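Local coordinates for ribonuclease J (Methanolobus psychrophilus R15, PDB 5HAB), which degrades RNA as an exoribonuclease of the beta-CASP metallo-beta-lactamase family, probably from the 5' end, at residues His174-Ile177 with Asp178-Phe181; Ala268-Ile271 with Ala272-Asn275. The protein carries 1 engineered substitution. All coordinates share one frame; numbering follows the deposited sequence.

Contact 1: residues His174-Ile177 with Asp178-Phe181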
loop_
_atom_site.group_PDB
_atom_site.type_symbol
_atom_site.label_atom_id
_atom_site.label_comp_id
_atom_site.label_asym_id
_atom_site.label_seq_id
_atom_site.Cartn_x
_atom_site.Cartn_y
_atom_site.Cartn_z
ATOM N N HIS B 174 -21.018 -5.910 19.735
ATOM C CA HIS B 174 -20.863 -5.606 18.315
ATOM C C HIS B 174 -21.239 -4.146 18.079
ATOM O O HIS B 174 -21.655 -3.450 19.006
ATOM C CB HIS B 174 -21.728 -6.535 17.456
ATOM C CG HIS B 174 -21.439 -6.446 15.988
ATOM N ND1 HIS B 174 -20.167 -6.569 15.472
ATOM C CD2 HIS B 174 -22.254 -6.224 14.931
ATOM C CE1 HIS B 174 -20.214 -6.439 14.158
ATOM N NE2 HIS B 174 -21.469 -6.229 13.804
ATOM N N SER B 175 -21.098 -3.682 16.841
ATOM C CA SER B 175 -21.385 -2.292 16.499
ATOM C C SER B 175 -22.883 -1.983 16.446
ATOM O O SER B 175 -23.293 -0.912 15.994
ATOM C CB SER B 175 -20.737 -1.949 15.160
ATOM O OG SER B 175 -21.047 -2.934 14.193
ATOM N N ILE B 176 -23.697 -2.928 16.899
ATOM C CA ILE B 176 -25.123 -2.695 17.071
ATOM C C ILE B 176 -25.526 -3.392 18.360
ATOM O O ILE B 176 -24.940 -4.411 18.742
ATOM C CB ILE B 176 -25.954 -3.176 15.855
ATOM C CG1 ILE B 176 -27.419 -2.751 16.007
ATOM C CG2 ILE B 176 -25.848 -4.685 15.680
ATOM C CD1 ILE B 176 -28.315 -3.135 14.836
ATOM N N ILE B 177 -26.503 -2.817 19.050
ATOM C CA ILE B 177 -26.924 -3.317 20.348
ATOM C C ILE B 177 -27.688 -4.626 20.189
ATOM O O ILE B 177 -28.253 -4.901 19.123
ATOM C CB ILE B 177 -27.772 -2.269 21.085
ATOM C CG1 ILE B 177 -28.908 -1.780 20.186
ATOM C CG2 ILE B 177 -26.907 -1.097 21.518
ATOM C CD1 ILE B 177 -29.880 -0.849 20.878
ATOM N N ASP B 178 -27.693 -5.417 21.260
ATOM C CA ASP B 178 -28.450 -6.666 21.350
ATOM C C ASP B 178 -28.009 -7.695 20.302
ATOM O O ASP B 178 -28.818 -8.182 19.509
ATOM C CB ASP B 178 -29.953 -6.391 21.224
ATOM C CG ASP B 178 -30.775 -7.131 22.271
ATOM O OD1 ASP B 178 -30.192 -7.909 23.057
ATOM O OD2 ASP B 178 -32.007 -6.929 22.314
ATOM N N THR B 179 -26.718 -8.018 20.309
ATOM C CA THR B 179 -26.166 -9.044 19.427
ATOM C C THR B 179 -25.891 -10.327 20.217
ATOM O O THR B 179 -25.458 -10.274 21.375
ATOM C CB THR B 179 -24.869 -8.559 18.738
ATOM O OG1 THR B 179 -25.152 -7.394 17.951
ATOM C CG2 THR B 179 -24.305 -9.635 17.826
ATOM N N VAL B 180 -26.160 -11.479 19.603
ATOM C CA VAL B 180 -25.998 -12.755 20.298
ATOM C C VAL B 180 -25.184 -13.793 19.508
ATOM O O VAL B 180 -25.217 -13.826 18.276
ATOM C CB VAL B 180 -27.380 -13.346 20.665
ATOM C CG1 VAL B 180 -28.111 -12.433 21.638
ATOM C CG2 VAL B 180 -28.225 -13.579 19.411
ATOM N N PHE B 181 -24.439 -14.624 20.234
ATOM C CA PHE B 181 -24.034 -15.931 19.737
ATOM C C PHE B 181 -25.272 -16.808 19.782
ATOM O O PHE B 181 -26.099 -16.666 20.694
ATOM C CB PHE B 181 -22.936 -16.582 20.595
ATOM C CG PHE B 181 -21.604 -15.874 20.569
ATOM C CD1 PHE B 181 -21.375 -14.792 19.743
ATOM C CD2 PHE B 181 -20.566 -16.326 21.373
ATOM C CE1 PHE B 181 -20.148 -14.162 19.735
ATOM C CE2 PHE B 181 -19.338 -15.704 21.366
ATOM C CZ PHE B 181 -19.127 -14.620 20.547
#
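The turn that joins the antiparallel neighbours 166-172 and 179-186 in a sheet of the metallo-beta-lactamase domain brings Thr-179 back against His-174 and Ile-176. Connecting loops of this kind commonly line the active-site cleft in the fold, and the surroundings fit that reading: His-174 packs on a phosphate of the bound RNA, its ring meets that of His-104 with the planes nearly parallel and that of His-410 edge-to-face, and its ND1 is hydrogen-bonded to Gly-409 O. The rotation of this ring is therefore fixed partly from outside the turn. On one of its faces sits Ser-175 OG, 3.3 Å above the plane and displaced toward the rim.

The reversal is made at Asp-178, whose backbone falls in the left-handed helical region, while the Asp-178 carbonyl oxygen receives a bond from Thr-127 OG1. One side-chain bond spans the bend: Thr-179 OG1 donates to Ile-176 O at 3.1 Å. Its approach is not along a lone pair, since the C=O...OG1 angle is 133° and the hydroxyl lies 46° out of the carbonyl plane. With chi1 at -60°, OG1 stands beside the backbone N of Thr-179 and can face back across the turn. The hydroxyl also meets carbon from two sources, the CG2 branch of Ile-176 and the CB of His-174. The Ile-176 and Thr-179 side chains run roughly at right angles, and the methyl Thr-179 CG2 lies 4.0 Å from His-174 CB.

Contact 2: residues Ala268-Ile271 with Ala272-Asn275. With nucleotides of chain D.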
loop_
_atom_site.group_PDB
_atom_site.type_symbol
_atom_site.label_atom_id
_atom_site.label_comp_id
_atom_site.label_asym_id
_atom_site.label_seq_id
_atom_site.Cartn_x
_atom_site.Cartn_y
_atom_site.Cartn_z
ATOM N N ALA B 268 -26.278 4.878 11.794
ATOM C CA ALA B 268 -27.549 5.039 12.492
ATOM C C ALA B 268 -27.806 3.850 13.418
ATOM O O ALA B 268 -28.446 3.991 14.458
ATOM C CB ALA B 268 -28.685 5.200 11.500
ATOM N N SER B 269 -27.275 2.689 13.049
ATOM C CA SER B 269 -27.461 1.472 13.835
ATOM C C SER B 269 -26.480 1.344 15.000
ATOM O O SER B 269 -26.635 0.455 15.837
ATOM C CB SER B 269 -27.338 0.236 12.936
ATOM O OG SER B 269 -26.095 0.220 12.255
ATOM N N HIS B 270 -25.463 2.202 15.054
ATOM C CA HIS B 270 -24.501 2.124 16.154
ATOM C C HIS B 270 -25.009 2.927 17.349
ATOM O O HIS B 270 -24.581 4.058 17.588
ATOM C CB HIS B 270 -23.116 2.614 15.730
ATOM C CG HIS B 270 -22.007 2.056 16.565
ATOM N ND1 HIS B 270 -22.184 1.690 17.885
ATOM C CD2 HIS B 270 -20.714 1.782 16.272
ATOM C CE1 HIS B 270 -21.047 1.222 18.366
ATOM N NE2 HIS B 270 -20.137 1.267 17.408
ATOM N N ILE B 271 -25.922 2.316 18.095
ATOM C CA ILE B 271 -26.664 2.992 19.150
ATOM C C ILE B 271 -25.768 3.453 20.307
ATOM O O ILE B 271 -25.987 4.525 20.872
ATOM C CB ILE B 271 -27.805 2.075 19.651
ATOM C CG1 ILE B 271 -28.727 1.695 18.487
ATOM C CG2 ILE B 271 -28.609 2.751 20.728
ATOM C CD1 ILE B 271 -29.318 2.890 17.747
ATOM N N ALA B 272 -24.761 2.656 20.657
ATOM C CA ALA B 272 -23.812 3.038 21.707
ATOM C C ALA B 272 -23.074 4.323 21.337
ATOM O O ALA B 272 -22.890 5.227 22.164
ATOM C CB ALA B 272 -22.829 1.916 21.965
ATOM N N ARG B 273 -22.671 4.396 20.074
ATOM C CA ARG B 273 -21.950 5.545 19.554
ATOM C C ARG B 273 -22.817 6.801 19.584
ATOM O O ARG B 273 -22.398 7.844 20.095
ATOM C CB ARG B 273 -21.480 5.275 18.125
ATOM C CG ARG B 273 -20.747 6.440 17.500
ATOM C CD ARG B 273 -19.305 6.454 17.940
ATOM N NE ARG B 273 -18.500 5.548 17.130
ATOM C CZ ARG B 273 -18.135 4.335 17.523
ATOM N NH1 ARG B 273 -18.497 3.900 18.719
ATOM N NH2 ARG B 273 -17.407 3.563 16.733
ATOM N N VAL B 274 -24.018 6.694 19.018
ATOM C CA VAL B 274 -24.967 7.803 18.984
ATOM C C VAL B 274 -25.276 8.292 20.398
ATOM O O VAL B 274 -25.327 9.499 20.654
ATOM C CB VAL B 274 -26.260 7.400 18.259
ATOM C CG1 VAL B 274 -27.308 8.499 18.385
ATOM C CG2 VAL B 274 -25.981 7.094 16.794
ATOM N N ASN B 275 -25.464 7.341 21.308
ATOM C CA ASN B 275 -25.686 7.630 22.718
ATOM C C ASN B 275 -24.565 8.509 23.260
ATOM O O ASN B 275 -24.815 9.606 23.798
ATOM C CB ASN B 275 -25.780 6.325 23.520
ATOM C CG ASN B 275 -26.306 6.539 24.928
ATOM O OD1 ASN B 275 -27.289 7.252 25.132
ATOM N ND2 ASN B 275 -25.655 5.917 25.906
ATOM P P A D 3 -26.098 -0.975 8.482
ATOM O OP1 A D 3 -27.024 -0.278 9.411
ATOM O OP2 A D 3 -25.743 -2.394 8.735
ATOM O "O5'" A D 3 -26.696 -0.887 7.006
ATOM C "C5'" A D 3 -27.334 0.296 6.540
ATOM C "C4'" A D 3 -26.371 1.200 5.810
ATOM O "O4'" A D 3 -26.104 0.694 4.477
ATOM C "C3'" A D 3 -26.841 2.625 5.574
ATOM O "O3'" A D 3 -26.688 3.443 6.719
ATOM C "C2'" A D 3 -25.983 3.071 4.394
ATOM O "O2'" A D 3 -24.689 3.460 4.834
ATOM C "C1'" A D 3 -25.851 1.770 3.597
ATOM N N9 A D 3 -26.778 1.704 2.448
ATOM C C8 A D 3 -28.022 1.127 2.357
ATOM N N7 A D 3 -28.575 1.249 1.171
ATOM C C5 A D 3 -27.631 1.952 0.431
ATOM C C6 A D 3 -27.604 2.405 -0.905
ATOM N N6 A D 3 -28.594 2.210 -1.780
ATOM N N1 A D 3 -26.505 3.076 -1.320
ATOM C C2 A D 3 -25.506 3.277 -0.452
ATOM N N3 A D 3 -25.415 2.901 0.821
ATOM C C4 A D 3 -26.521 2.237 1.206
HETATM O O HOH W 1 -24.443 -0.060 19.003
#
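At the RNA-facing loop that leads into helix 271-283, the imidazole of His-270 lies against the folded side chain of Arg-273. The near face of the ring receives Arg-273 CB in a CH-pi contact, 3.8 Å from the centroid and 20° off the normal. Bends at chi2 and chi3 bring the arginine chain round, and the guanidinium returns to that same side of the ring, with NE2 of His-270 3.4 Å from NH1 of Arg-273. The angle of that pair is poor for a hydrogen bond, which leaves packing; the ring and guanidinium planes are inclined by 47°. The guanidinium is instead held by a salt bridge from NH1 to Glu-241 and a bond from NH2 to His-406 ND1, so it is gripped by polar partners while one face rests on the histidine.

His-270 occupies the N-cap position of the helix and is also the centre of an inverse gamma turn, closed by a weak bond from Ile-271 N to Ser-269 O. In this beta-CASP domain the helix follows strand 262-266 of the parallel sheet. Its first turn is fastened by Val-274 N to His-270 O at 3.1 Å and Asn-275 N to Ile-271 O at 2.9 Å. Water 1, off the imidazole plane on the side away from Arg-273, bridges His-270 ND1 and Ala-272 N, accepting from the latter at 3.2 Å, which links ND1 to the start of the helix. One residue before the cap, Ser-269 OG reaches OP1 of A3 of chain D at 3.0 Å, a probable hydrogen bond, although its proton has another acceptor within reach.

In the fold
Contact 1 comes first along the chain, in the loop between strands 166-172 and 179-186 of the metallo-beta-lactamase part; contact 2 follows in the beta-CASP part, where strand 262-266 leads into helix 271-283. Their centres are about 12 Å apart and the two touch directly. Ser-175 O approaches His-270 CG to 3.3 Å, Ile-176 CG1 meets Ser-269 O at the same distance, and Ile-177 CD1 packs on Ile-271 CG1 at 3.7 Å. Two loops from different domains thus close on each other, and each reaches a phosphate of the bound RNA, consistent with an RNA path running between the two domains.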